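Local coordinates for periplasmic sugar-binding domain protein (Pseudomonas fluorescens Pf-5, PDB 3H75), which probably binds a carbohydrate in the periplasm, as a two-domain member of the bacterial solute-binding protein 2 family, at residues 181-186 against 193-198; 245-250 against 305-310; 273-278 against 331-336. All blocks are in the same frame, centred on the assembly; numbering follows the deposited sequence.

Interaction 1: residues 181-186 against 193-198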
ATOM      1  N   GLN A 181     -14.289   4.347 -18.390  1.00 11.67           N
ATOM      2  CA  GLN A 181     -14.977   3.940 -17.178  1.00 11.40           C
ATOM      3  C   GLN A 181     -14.008   3.607 -16.060  1.00 10.71           C
ATOM      4  O   GLN A 181     -12.957   3.012 -16.290  1.00  9.39           O
ATOM      5  CB  GLN A 181     -15.830   2.699 -17.456  1.00 16.14           C
ATOM      6  CG  GLN A 181     -16.864   2.407 -16.396  1.00 23.68           C
ATOM      7  CD  GLN A 181     -18.268   2.557 -16.933  1.00 26.82           C
ATOM      8  OE1 GLN A 181     -18.714   1.762 -17.760  1.00 30.45           O
ATOM      9  NE2 GLN A 181     -18.970   3.588 -16.479  1.00 30.20           N
ATOM     10  N   LEU A 182     -14.369   4.013 -14.850  1.00 10.50           N
ATOM     11  CA  LEU A 182     -13.588   3.694 -13.669  1.00 10.58           C
ATOM     12  C   LEU A 182     -14.563   2.926 -12.795  1.00 11.79           C
ATOM     13  O   LEU A 182     -15.645   3.422 -12.485  1.00 13.08           O
ATOM     14  CB  LEU A 182     -13.106   4.956 -12.944  1.00 11.38           C
ATOM     15  CG  LEU A 182     -12.348   4.705 -11.628  1.00 12.80           C
ATOM     16  CD1 LEU A 182     -11.372   5.841 -11.358  1.00 13.80           C
ATOM     17  CD2 LEU A 182     -13.336   4.566 -10.475  1.00 15.16           C
ATOM     18  N   VAL A 183     -14.203   1.702 -12.430  1.00 10.47           N
ATOM     19  CA  VAL A 183     -15.065   0.900 -11.576  1.00 12.55           C
ATOM     20  C   VAL A 183     -14.338   0.578 -10.284  1.00 13.42           C
ATOM     21  O   VAL A 183     -13.119   0.709 -10.192  1.00 10.84           O
ATOM     22  CB  VAL A 183     -15.498  -0.418 -12.264  1.00 13.24           C
ATOM     23  CG1 VAL A 183     -16.369  -0.106 -13.471  1.00 15.02           C
ATOM     24  CG2 VAL A 183     -14.277  -1.222 -12.690  1.00 14.43           C
ATOM     25  N   TYR A 184     -15.098   0.172  -9.278  1.00 11.91           N
ATOM     26  CA  TYR A 184     -14.520  -0.165  -7.992  1.00 14.05           C
ATOM     27  C   TYR A 184     -14.479  -1.675  -7.844  1.00 13.58           C
ATOM     28  O   TYR A 184     -15.507  -2.325  -7.639  1.00 14.58           O
ATOM     29  CB  TYR A 184     -15.333   0.504  -6.880  1.00 14.38           C
ATOM     30  CG  TYR A 184     -15.113   2.003  -6.862  1.00 16.03           C
ATOM     31  CD1 TYR A 184     -13.929   2.539  -6.355  1.00 17.89           C
ATOM     32  CD2 TYR A 184     -16.033   2.875  -7.444  1.00 18.54           C
ATOM     33  CE1 TYR A 184     -13.660   3.902  -6.430  1.00 18.63           C
ATOM     34  CE2 TYR A 184     -15.773   4.245  -7.527  1.00 18.78           C
ATOM     35  CZ  TYR A 184     -14.582   4.749  -7.020  1.00 19.79           C
ATOM     36  OH  TYR A 184     -14.297   6.095  -7.126  1.00 22.90           O
ATOM     37  N   GLY A 185     -13.275  -2.225  -7.990  1.00 11.87           N
ATOM     38  CA  GLY A 185     -13.082  -3.660  -7.887  1.00 12.11           C
ATOM     39  C   GLY A 185     -12.879  -4.144  -6.464  1.00 12.00           C
ATOM     40  O   GLY A 185     -12.702  -5.338  -6.242  1.00 12.14           O
ATOM     41  N   GLU A 186     -12.874  -3.212  -5.513  1.00 12.67           N
ATOM     42  CA  GLU A 186     -12.728  -3.530  -4.091  1.00 14.77           C
ATOM     43  C   GLU A 186     -11.488  -4.350  -3.742  1.00 14.05           C
ATOM     44  O   GLU A 186     -11.525  -5.160  -2.812  1.00 13.76           O
ATOM     45  CB  GLU A 186     -13.975  -4.281  -3.602  1.00 17.64           C
ATOM     46  CG  GLU A 186     -15.273  -3.798  -4.231  1.00 21.77           C
ATOM     47  CD  GLU A 186     -16.502  -4.482  -3.661  1.00 25.34           C
ATOM     48  OE1 GLU A 186     -16.478  -5.717  -3.479  1.00 28.11           O
ATOM     49  OE2 GLU A 186     -17.502  -3.780  -3.408  1.00 28.34           O
ATOM     50  N   TYR A 193     -12.024  -9.224 -12.481  1.00 15.77           N
ATOM     51  CA  TYR A 193     -12.058 -10.147 -13.609  1.00 16.64           C
ATOM     52  C   TYR A 193     -13.431 -10.094 -14.273  1.00 16.53           C
ATOM     53  O   TYR A 193     -13.532  -9.993 -15.495  1.00 15.65           O
ATOM     54  CB  TYR A 193     -11.773 -11.575 -13.129  1.00 16.87           C
ATOM     55  CG  TYR A 193     -12.095 -12.655 -14.144  1.00 17.73           C
ATOM     56  CD1 TYR A 193     -11.370 -12.773 -15.328  1.00 17.37           C
ATOM     57  CD2 TYR A 193     -13.124 -13.566 -13.909  1.00 19.96           C
ATOM     58  CE1 TYR A 193     -11.660 -13.775 -16.256  1.00 20.24           C
ATOM     59  CE2 TYR A 193     -13.423 -14.568 -14.827  1.00 20.47           C
ATOM     60  CZ  TYR A 193     -12.688 -14.669 -15.995  1.00 20.55           C
ATOM     61  OH  TYR A 193     -12.979 -15.669 -16.894  1.00 21.83           O
ATOM     62  N   ARG A 194     -14.481 -10.163 -13.460  1.00 16.65           N
ATOM     63  CA  ARG A 194     -15.844 -10.129 -13.972  1.00 17.80           C
ATOM     64  C   ARG A 194     -16.157  -8.792 -14.629  1.00 17.33           C
ATOM     65  O   ARG A 194     -16.768  -8.743 -15.697  1.00 17.04           O
ATOM     66  CB  ARG A 194     -16.843 -10.407 -12.845  1.00 20.00           C
ATOM     67  CG  ARG A 194     -16.782 -11.824 -12.290  1.00 24.93           C
ATOM     68  CD  ARG A 194     -17.040 -12.854 -13.379  1.00 28.83           C
ATOM     69  NE  ARG A 194     -16.979 -14.221 -12.868  1.00 31.23           N
ATOM     70  CZ  ARG A 194     -17.063 -15.306 -13.632  1.00 32.10           C
ATOM     71  NH1 ARG A 194     -17.212 -15.185 -14.946  1.00 32.00           N
ATOM     72  NH2 ARG A 194     -16.993 -16.512 -13.084  1.00 32.66           N
ATOM     73  N   GLN A 195     -15.733  -7.706 -13.992  1.00 15.65           N
ATOM     74  CA  GLN A 195     -15.969  -6.376 -14.537  1.00 15.94           C
ATOM     75  C   GLN A 195     -15.224  -6.197 -15.860  1.00 15.11           C
ATOM     76  O   GLN A 195     -15.761  -5.613 -16.806  1.00 14.55           O
ATOM     77  CB  GLN A 195     -15.525  -5.308 -13.528  1.00 14.74           C
ATOM     78  CG  GLN A 195     -16.316  -5.320 -12.220  1.00 15.16           C
ATOM     79  CD  GLN A 195     -15.722  -4.406 -11.154  1.00 16.34           C
ATOM     80  OE1 GLN A 195     -14.527  -4.470 -10.863  1.00 16.59           O
ATOM     81  NE2 GLN A 195     -16.558  -3.562 -10.559  1.00 18.36           N
ATOM     82  N   ALA A 196     -13.996  -6.711 -15.926  1.00 14.01           N
ATOM     83  CA  ALA A 196     -13.171  -6.602 -17.127  1.00 15.19           C
ATOM     84  C   ALA A 196     -13.759  -7.367 -18.305  1.00 16.14           C
ATOM     85  O   ALA A 196     -13.667  -6.921 -19.447  1.00 16.15           O
ATOM     86  CB  ALA A 196     -11.750  -7.093 -16.844  1.00 12.74           C
ATOM     87  N   GLN A 197     -14.358  -8.521 -18.034  1.00 17.61           N
ATOM     88  CA  GLN A 197     -14.956  -9.306 -19.108  1.00 19.11           C
ATOM     89  C   GLN A 197     -15.961  -8.454 -19.867  1.00 19.18           C
ATOM     90  O   GLN A 197     -16.033  -8.500 -21.092  1.00 20.84           O
ATOM     91  CB  GLN A 197     -15.681 -10.531 -18.551  1.00 20.10           C
ATOM     92  CG  GLN A 197     -14.783 -11.643 -18.049  1.00 21.66           C
ATOM     93  CD  GLN A 197     -15.585 -12.849 -17.601  1.00 22.13           C
ATOM     94  OE1 GLN A 197     -16.410 -12.755 -16.694  1.00 22.91           O
ATOM     95  NE2 GLN A 197     -15.351 -13.989 -18.243  1.00 22.62           N
ATOM     96  N   GLN A 198     -16.738  -7.678 -19.122  1.00 20.42           N
ATOM     97  CA  GLN A 198     -17.754  -6.822 -19.714  1.00 21.47           C
ATOM     98  C   GLN A 198     -17.154  -5.567 -20.342  1.00 20.27           C
ATOM     99  O   GLN A 198     -17.408  -5.262 -21.508  1.00 18.84           O
ATOM    100  CB  GLN A 198     -18.777  -6.422 -18.652  1.00 23.80           C
ATOM    101  CG  GLN A 198     -19.456  -7.600 -17.973  1.00 29.85           C
ATOM    102  CD  GLN A 198     -20.371  -7.171 -16.842  1.00 34.29           C
ATOM    103  OE1 GLN A 198     -21.318  -6.410 -17.050  1.00 38.00           O
ATOM    104  NE2 GLN A 198     -20.092  -7.656 -15.638  1.00 36.61           N
TER
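Gln-195 gives up the most surface in this contact, reaching from its helix to Val-183, Tyr-184 and Gly-185 at the end of strand 177-184. Its CG lies anti to its own carbonyl carbon (chi1 -63°), and the chain then runs extended, which carries the amide across to the strand. Gln-195 NE2 donates a weak hydrogen bond to Tyr-184 O, 3.3 Å away with an N-H...O angle of 156°, while Gln-195 OE1 rests 3.4 Å from Gly-185 CA. Val-183 meets the same amide from the opposite direction: Val-183 CB is 3.7 Å from Gln-195 NE2, and Val-183 CG2 is 3.7 Å from Gln-195 OE1. Arg-191 NE also donates to Tyr-184 O, so two side chains grip that carbonyl where the strand gives way to a turn. Strand 177-184 lies at the margin of its sheet, and helix 189-202 leads on to parallel strand 206-211, a beta-alpha-beta crossover passing strand 146-152, where Gln-195 also touches Phe-151. The chemistry is mixed: beside van der Waals contact of the valine with the carboxamide, the weak amide bond probably adds to that of Arg-191 in steadying the Tyr-184 carbonyl.

Interaction 2: residues 245-250 against 305-310; sequences EALQAL and QLLRLG
The flat group at this helix-helix contact is the carboxamide of Gln-248, which comes slantwise to the side chain of Leu-307, with Gln-248 OE1 3.4 Å from the methyl Leu-307 CD2. CG of Gln-248 stands anti to the backbone N (chi1 -175°), and the bend at chi2 turns the amide toward Leu-307, while Gln-248 NE2 is taken up by Asp-252 OD1 one turn further along the same helix; that bond helps to set the rotation of the amide. Leu-247 supplies the apolar centre. Leu-247 CD1 lies over the backbone of the facing helix, 3.6 Å from Leu-307 N and 3.7 Å from Leu-307 CA, and is also 3.9 Å from Leu-306 CB. Leu-307 CB, in turn, is 4.0 Å from Leu-247 CD1, so the methyl rests on the peptide joining Leu-306 and Leu-307. The axes of the short segments 245-250 and 305-309 approach to 9.3 Å and run roughly antiparallel at 145°. Leu-247 also touches Ala-303 on helix 300-309 and Leu-258 on strand 257-260. Helix 244-252 thus covers strand 257-260 and takes helix 300-309 against it, as part of the mixed-sheet alpha/beta lobe of a periplasmic binding protein.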
ATOM      1  N   GLU A 245       2.851 -13.545  -8.223  1.00 11.69           N
ATOM      2  CA  GLU A 245       2.347 -13.592  -9.591  1.00 12.98           C
ATOM      3  C   GLU A 245       2.532 -12.263 -10.324  1.00 12.34           C
ATOM      4  O   GLU A 245       2.842 -12.242 -11.515  1.00 11.22           O
ATOM      5  CB  GLU A 245       0.868 -13.983  -9.603  1.00 15.89           C
ATOM      6  CG  GLU A 245       0.412 -14.558 -10.934  1.00 21.91           C
ATOM      7  CD  GLU A 245      -1.041 -14.982 -10.924  1.00 23.51           C
ATOM      8  OE1 GLU A 245      -1.506 -15.473  -9.876  1.00 25.76           O
ATOM      9  OE2 GLU A 245      -1.713 -14.836 -11.965  1.00 25.60           O
ATOM     10  N   ALA A 246       2.335 -11.152  -9.619  1.00 10.61           N
ATOM     11  CA  ALA A 246       2.496  -9.837 -10.234  1.00 10.06           C
ATOM     12  C   ALA A 246       3.959  -9.583 -10.576  1.00 10.37           C
ATOM     13  O   ALA A 246       4.272  -9.027 -11.630  1.00  9.92           O
ATOM     14  CB  ALA A 246       1.982  -8.751  -9.293  1.00  9.00           C
ATOM     15  N   LEU A 247       4.857  -9.985  -9.681  1.00  9.59           N
ATOM     16  CA  LEU A 247       6.282  -9.795  -9.915  1.00  9.63           C
ATOM     17  C   LEU A 247       6.705 -10.595 -11.142  1.00 10.58           C
ATOM     18  O   LEU A 247       7.462 -10.108 -11.981  1.00  9.76           O
ATOM     19  CB  LEU A 247       7.087 -10.241  -8.691  1.00 10.38           C
ATOM     20  CG  LEU A 247       6.868  -9.415  -7.418  1.00  9.94           C
ATOM     21  CD1 LEU A 247       7.477 -10.149  -6.240  1.00  9.29           C
ATOM     22  CD2 LEU A 247       7.485  -8.028  -7.564  1.00  9.71           C
ATOM     23  N   GLN A 248       6.209 -11.822 -11.249  1.00 11.30           N
ATOM     24  CA  GLN A 248       6.552 -12.657 -12.392  1.00 11.51           C
ATOM     25  C   GLN A 248       6.008 -12.035 -13.673  1.00 12.21           C
ATOM     26  O   GLN A 248       6.677 -12.046 -14.704  1.00 12.60           O
ATOM     27  CB  GLN A 248       5.977 -14.064 -12.228  1.00 12.65           C
ATOM     28  CG  GLN A 248       6.399 -15.031 -13.336  1.00 15.04           C
ATOM     29  CD  GLN A 248       7.897 -15.282 -13.355  1.00 16.38           C
ATOM     30  OE1 GLN A 248       8.456 -15.831 -12.405  1.00 17.96           O
ATOM     31  NE2 GLN A 248       8.555 -14.876 -14.436  1.00 19.77           N
ATOM     32  N   ALA A 249       4.797 -11.489 -13.607  1.00 11.28           N
ATOM     33  CA  ALA A 249       4.190 -10.876 -14.787  1.00 11.28           C
ATOM     34  C   ALA A 249       4.984  -9.654 -15.235  1.00 11.19           C
ATOM     35  O   ALA A 249       5.101  -9.384 -16.429  1.00  9.56           O
ATOM     36  CB  ALA A 249       2.748 -10.488 -14.495  1.00 10.51           C
ATOM     37  N   LEU A 250       5.528  -8.911 -14.278  1.00 11.51           N
ATOM     38  CA  LEU A 250       6.320  -7.736 -14.610  1.00 11.62           C
ATOM     39  C   LEU A 250       7.597  -8.200 -15.312  1.00 12.97           C
ATOM     40  O   LEU A 250       8.006  -7.642 -16.334  1.00 13.17           O
ATOM     41  CB  LEU A 250       6.675  -6.948 -13.346  1.00 12.34           C
ATOM     42  CG  LEU A 250       7.442  -5.642 -13.603  1.00 14.26           C
ATOM     43  CD1 LEU A 250       6.533  -4.632 -14.293  1.00 13.36           C
ATOM     44  CD2 LEU A 250       7.951  -5.082 -12.296  1.00 17.35           C
ATOM     45  N   GLN A 305      14.433  -9.966  -7.476  1.00 14.30           N
ATOM     46  CA  GLN A 305      14.924 -10.040  -6.103  1.00 15.73           C
ATOM     47  C   GLN A 305      13.777 -10.256  -5.122  1.00 14.99           C
ATOM     48  O   GLN A 305      13.838 -11.132  -4.256  1.00 15.15           O
ATOM     49  CB  GLN A 305      15.660  -8.753  -5.729  1.00 17.77           C
ATOM     50  CG  GLN A 305      16.992  -8.552  -6.426  1.00 21.35           C
ATOM     51  CD  GLN A 305      17.663  -7.255  -6.012  1.00 23.30           C
ATOM     52  OE1 GLN A 305      17.365  -6.186  -6.546  1.00 24.67           O
ATOM     53  NE2 GLN A 305      18.566  -7.342  -5.041  1.00 24.51           N
ATOM     54  N   LEU A 306      12.729  -9.449  -5.256  1.00 13.36           N
ATOM     55  CA  LEU A 306      11.579  -9.564  -4.373  1.00 13.23           C
ATOM     56  C   LEU A 306      10.845 -10.887  -4.549  1.00 14.09           C
ATOM     57  O   LEU A 306      10.295 -11.429  -3.592  1.00 13.51           O
ATOM     58  CB  LEU A 306      10.607  -8.409  -4.620  1.00 12.73           C
ATOM     59  CG  LEU A 306      11.107  -6.998  -4.296  1.00 14.19           C
ATOM     60  CD1 LEU A 306      10.024  -5.997  -4.655  1.00 15.56           C
ATOM     61  CD2 LEU A 306      11.462  -6.891  -2.817  1.00 16.25           C
ATOM     62  N   LEU A 307      10.831 -11.404  -5.773  1.00 12.60           N
ATOM     63  CA  LEU A 307      10.153 -12.660  -6.059  1.00 12.75           C
ATOM     64  C   LEU A 307      10.863 -13.815  -5.369  1.00 14.16           C
ATOM     65  O   LEU A 307      10.232 -14.650  -4.717  1.00 13.25           O
ATOM     66  CB  LEU A 307      10.109 -12.903  -7.572  1.00 13.31           C
ATOM     67  CG  LEU A 307       9.504 -14.231  -8.036  1.00 14.25           C
ATOM     68  CD1 LEU A 307       8.066 -14.337  -7.565  1.00 15.54           C
ATOM     69  CD2 LEU A 307       9.576 -14.314  -9.550  1.00 14.31           C
ATOM     70  N   ARG A 308      12.183 -13.852  -5.510  1.00 12.88           N
ATOM     71  CA  ARG A 308      12.987 -14.902  -4.904  1.00 14.80           C
ATOM     72  C   ARG A 308      12.852 -14.931  -3.382  1.00 14.62           C
ATOM     73  O   ARG A 308      12.697 -15.996  -2.784  1.00 14.25           O
ATOM     74  CB  ARG A 308      14.458 -14.711  -5.289  1.00 17.77           C
ATOM     75  CG  ARG A 308      15.412 -15.717  -4.657  1.00 21.61           C
ATOM     76  CD  ARG A 308      16.826 -15.557  -5.206  1.00 26.51           C
ATOM     77  NE  ARG A 308      17.390 -14.233  -4.945  1.00 29.85           N
ATOM     78  CZ  ARG A 308      17.729 -13.782  -3.739  1.00 31.25           C
ATOM     79  NH1 ARG A 308      17.565 -14.547  -2.670  1.00 32.94           N
ATOM     80  NH2 ARG A 308      18.237 -12.563  -3.603  1.00 31.78           N
ATOM     81  N   LEU A 309      12.891 -13.757  -2.761  1.00 14.33           N
ATOM     82  CA  LEU A 309      12.807 -13.663  -1.306  1.00 14.67           C
ATOM     83  C   LEU A 309      11.412 -13.800  -0.710  1.00 15.32           C
ATOM     84  O   LEU A 309      11.247 -14.382   0.363  1.00 13.88           O
ATOM     85  CB  LEU A 309      13.438 -12.349  -0.847  1.00 15.52           C
ATOM     86  CG  LEU A 309      14.964 -12.328  -0.957  1.00 14.62           C
ATOM     87  CD1 LEU A 309      15.477 -10.905  -0.877  1.00 16.79           C
ATOM     88  CD2 LEU A 309      15.554 -13.195   0.153  1.00 18.02           C
ATOM     89  N   GLY A 310      10.408 -13.269  -1.394  1.00 14.00           N
ATOM     90  CA  GLY A 310       9.057 -13.364  -0.873  1.00 12.77           C
ATOM     91  C   GLY A 310       8.960 -12.744   0.510  1.00 12.70           C
ATOM     92  O   GLY A 310       9.603 -11.724   0.784  1.00 11.46           O
TER

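Interaction 3: residues 273-278 against 331-336; sequences LHDDAL and YRYPFG
A buried carboxylate site joins Asp-275, on helix 265-277, to Tyr-333 in the loop of residues 331-336. The tyrosine hydroxyl donates to the acid: Tyr-333 OH is 2.6 Å from Asp-275 OD2, a short bond. CG of Asp-275 lies anti to its carbonyl carbon (chi1 -74°), which turns the carboxylate toward the loop. Its oxygen is met on the anti side, 18° out of the carboxylate plane, and Asp-275 OD2 lies in the plane of the phenol ring at its edge, 3.4 Å from Tyr-333 CZ. Carboxylate and ring planes are 31° apart. The other oxygen receives a second donor: Asp-275 OD1 lies in the imidazole plane of His-274, 2.9 Å from His-274 ND1. Leu-273 packs against Tyr-65 and Met-67 of strand 65-69, so the helix belongs to the parallel-sheet lobe of this periplasmic binding protein fold, and the tyrosine fastens a late loop to it. Ser-323 OG adds a further bond to OD1, and Ala-324 N one to OD2. With an alanine here the carboxylate would be gone, and the hydroxyl of Tyr-333 and ND1 of His-274 would probably lose their acceptor, leaving the phenol ring freer to shift. Tyr-333 CB lies 3.2 Å above the plane of the Phe-335 ring, near its rim, and that ring stacks with Trp-268 of helix 265-277.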
ATOM      1  N   LEU A 273       8.301   3.423  16.658  1.00 13.92           N
ATOM      2  CA  LEU A 273       7.686   3.197  17.962  1.00 13.64           C
ATOM      3  C   LEU A 273       8.723   2.695  18.953  1.00 14.54           C
ATOM      4  O   LEU A 273       8.696   3.058  20.131  1.00 14.39           O
ATOM      5  CB  LEU A 273       6.525   2.205  17.853  1.00 13.59           C
ATOM      6  CG  LEU A 273       5.341   2.733  17.038  1.00 11.20           C
ATOM      7  CD1 LEU A 273       4.206   1.720  17.073  1.00 12.76           C
ATOM      8  CD2 LEU A 273       4.878   4.069  17.598  1.00 13.45           C
ATOM      9  N   HIS A 274       9.631   1.853  18.477  1.00 15.84           N
ATOM     10  CA  HIS A 274      10.702   1.330  19.316  1.00 17.49           C
ATOM     11  C   HIS A 274      11.485   2.510  19.882  1.00 18.16           C
ATOM     12  O   HIS A 274      11.797   2.554  21.073  1.00 18.14           O
ATOM     13  CB  HIS A 274      11.615   0.429  18.476  1.00 18.43           C
ATOM     14  CG  HIS A 274      12.936   0.128  19.113  1.00 21.22           C
ATOM     15  ND1 HIS A 274      13.992   1.012  19.092  1.00 20.86           N
ATOM     16  CD2 HIS A 274      13.380  -0.971  19.772  1.00 21.30           C
ATOM     17  CE1 HIS A 274      15.032   0.471  19.705  1.00 20.98           C
ATOM     18  NE2 HIS A 274      14.686  -0.731  20.126  1.00 22.74           N
ATOM     19  N   ASP A 275      11.787   3.475  19.022  1.00 17.84           N
ATOM     20  CA  ASP A 275      12.535   4.649  19.442  1.00 17.98           C
ATOM     21  C   ASP A 275      11.711   5.564  20.337  1.00 18.21           C
ATOM     22  O   ASP A 275      12.242   6.158  21.271  1.00 18.25           O
ATOM     23  CB  ASP A 275      13.051   5.412  18.219  1.00 18.15           C
ATOM     24  CG  ASP A 275      14.215   4.705  17.545  1.00 17.50           C
ATOM     25  OD1 ASP A 275      14.623   3.631  18.034  1.00 19.50           O
ATOM     26  OD2 ASP A 275      14.725   5.223  16.530  1.00 16.91           O
ATOM     27  N   ASP A 276      10.413   5.675  20.068  1.00 15.81           N
ATOM     28  CA  ASP A 276       9.566   6.522  20.902  1.00 16.74           C
ATOM     29  C   ASP A 276       9.578   6.019  22.340  1.00 15.85           C
ATOM     30  O   ASP A 276       9.631   6.809  23.285  1.00 15.39           O
ATOM     31  CB  ASP A 276       8.123   6.528  20.404  1.00 16.59           C
ATOM     32  CG  ASP A 276       7.211   7.355  21.292  1.00 17.57           C
ATOM     33  OD1 ASP A 276       7.305   8.599  21.252  1.00 19.03           O
ATOM     34  OD2 ASP A 276       6.412   6.762  22.048  1.00 15.05           O
ATOM     35  N   ALA A 277       9.524   4.699  22.503  1.00 15.82           N
ATOM     36  CA  ALA A 277       9.521   4.091  23.826  1.00 17.37           C
ATOM     37  C   ALA A 277      10.828   4.377  24.552  1.00 18.91           C
ATOM     38  O   ALA A 277      10.867   4.401  25.779  1.00 18.45           O
ATOM     39  CB  ALA A 277       9.302   2.585  23.714  1.00 19.20           C
ATOM     40  N   LEU A 278      11.894   4.593  23.790  1.00 19.79           N
ATOM     41  CA  LEU A 278      13.198   4.881  24.376  1.00 21.35           C
ATOM     42  C   LEU A 278      13.378   6.368  24.644  1.00 21.67           C
ATOM     43  O   LEU A 278      14.403   6.789  25.181  1.00 21.27           O
ATOM     44  CB  LEU A 278      14.316   4.385  23.453  1.00 22.44           C
ATOM     45  CG  LEU A 278      14.458   2.866  23.342  1.00 23.60           C
ATOM     46  CD1 LEU A 278      15.505   2.518  22.301  1.00 26.39           C
ATOM     47  CD2 LEU A 278      14.843   2.294  24.701  1.00 25.99           C
ATOM     48  N   TYR A 331      21.195  12.190  11.663  1.00 35.31           N
ATOM     49  CA  TYR A 331      20.760  10.858  11.280  1.00 33.21           C
ATOM     50  C   TYR A 331      19.272  10.955  11.046  1.00 32.62           C
ATOM     51  O   TYR A 331      18.522  11.374  11.929  1.00 32.77           O
ATOM     52  CB  TYR A 331      20.994   9.823  12.387  1.00 32.14           C
ATOM     53  CG  TYR A 331      20.385   8.465  12.059  1.00 30.30           C
ATOM     54  CD1 TYR A 331      21.049   7.562  11.225  1.00 29.27           C
ATOM     55  CD2 TYR A 331      19.123   8.106  12.539  1.00 29.31           C
ATOM     56  CE1 TYR A 331      20.474   6.340  10.876  1.00 28.11           C
ATOM     57  CE2 TYR A 331      18.538   6.885  12.193  1.00 27.79           C
ATOM     58  CZ  TYR A 331      19.219   6.010  11.362  1.00 26.92           C
ATOM     59  OH  TYR A 331      18.652   4.808  11.018  1.00 25.62           O
ATOM     60  N   ARG A 332      18.854  10.593   9.844  1.00 31.28           N
ATOM     61  CA  ARG A 332      17.450  10.589   9.491  1.00 29.98           C
ATOM     62  C   ARG A 332      17.210   9.155   9.064  1.00 27.56           C
ATOM     63  O   ARG A 332      18.091   8.523   8.484  1.00 27.00           O
ATOM     64  CB  ARG A 332      17.168  11.553   8.335  1.00 31.69           C
ATOM     65  CG  ARG A 332      17.445  13.015   8.661  1.00 34.41           C
ATOM     66  CD  ARG A 332      16.727  13.942   7.685  1.00 37.13           C
ATOM     67  NE  ARG A 332      16.951  15.359   7.975  1.00 40.12           N
ATOM     68  CZ  ARG A 332      16.759  15.924   9.164  1.00 41.28           C
ATOM     69  NH1 ARG A 332      16.342  15.196  10.189  1.00 41.64           N
ATOM     70  NH2 ARG A 332      16.976  17.223   9.328  1.00 42.25           N
ATOM     71  N   TYR A 333      16.034   8.626   9.375  1.00 24.78           N
ATOM     72  CA  TYR A 333      15.723   7.254   9.006  1.00 21.95           C
ATOM     73  C   TYR A 333      15.804   7.094   7.493  1.00 21.27           C
ATOM     74  O   TYR A 333      15.190   7.859   6.750  1.00 20.78           O
ATOM     75  CB  TYR A 333      14.321   6.885   9.478  1.00 20.01           C
ATOM     76  CG  TYR A 333      14.133   6.930  10.977  1.00 17.31           C
ATOM     77  CD1 TYR A 333      14.900   6.129  11.820  1.00 17.34           C
ATOM     78  CD2 TYR A 333      13.148   7.736  11.547  1.00 17.85           C
ATOM     79  CE1 TYR A 333      14.682   6.122  13.195  1.00 17.35           C
ATOM     80  CE2 TYR A 333      12.924   7.737  12.917  1.00 17.43           C
ATOM     81  CZ  TYR A 333      13.691   6.928  13.735  1.00 16.46           C
ATOM     82  OH  TYR A 333      13.442   6.905  15.088  1.00 17.46           O
ATOM     83  N   PRO A 334      16.581   6.107   7.020  1.00 20.89           N
ATOM     84  CA  PRO A 334      16.721   5.871   5.581  1.00 20.27           C
ATOM     85  C   PRO A 334      15.683   4.872   5.067  1.00 18.94           C
ATOM     86  O   PRO A 334      15.968   4.073   4.175  1.00 18.29           O
ATOM     87  CB  PRO A 334      18.138   5.332   5.471  1.00 21.23           C
ATOM     88  CG  PRO A 334      18.238   4.483   6.698  1.00 22.53           C
ATOM     89  CD  PRO A 334      17.607   5.359   7.771  1.00 21.08           C
ATOM     90  N   PHE A 335      14.480   4.926   5.637  1.00 17.02           N
ATOM     91  CA  PHE A 335      13.403   4.018   5.247  1.00 15.56           C
ATOM     92  C   PHE A 335      13.157   3.996   3.741  1.00 14.40           C
ATOM     93  O   PHE A 335      12.922   5.033   3.122  1.00 13.64           O
ATOM     94  CB  PHE A 335      12.094   4.392   5.952  1.00 13.19           C
ATOM     95  CG  PHE A 335      12.167   4.354   7.455  1.00 14.24           C
ATOM     96  CD1 PHE A 335      12.871   3.350   8.119  1.00 13.78           C
ATOM     97  CD2 PHE A 335      11.485   5.303   8.207  1.00 13.47           C
ATOM     98  CE1 PHE A 335      12.892   3.295   9.516  1.00 13.01           C
ATOM     99  CE2 PHE A 335      11.496   5.257   9.602  1.00 14.13           C
ATOM    100  CZ  PHE A 335      12.201   4.253  10.255  1.00 12.36           C
ATOM    101  N   GLY A 336      13.195   2.804   3.157  1.00 13.93           N
ATOM    102  CA  GLY A 336      12.969   2.683   1.730  1.00 14.89           C
ATOM    103  C   GLY A 336      13.165   1.267   1.233  1.00 15.17           C
ATOM    104  O   GLY A 336      13.716   0.416   1.932  1.00 12.62           O
TER

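Followed from the N terminus, interaction 1 comes first and closes a short connection, with only six residues between its segments, tying the margin strand of the mixed sheet to its crossover helix. It is complete before interaction 2 opens at 245-250. Interactions 2 and 3 cross: the order runs 245-250, 273-278, 305-310, 331-336, so each closes a long loop of more than fifty residues that contains one segment of the other. Interaction 2 joins two helices of the mixed-sheet lobe, whereas interaction 3 pins a late loop to the parallel-sheet lobe. Their nearest atoms are about 9 Å apart; interactions 1 and 3 lie on opposite sides of the chain's centre, with centres about 40 Å apart.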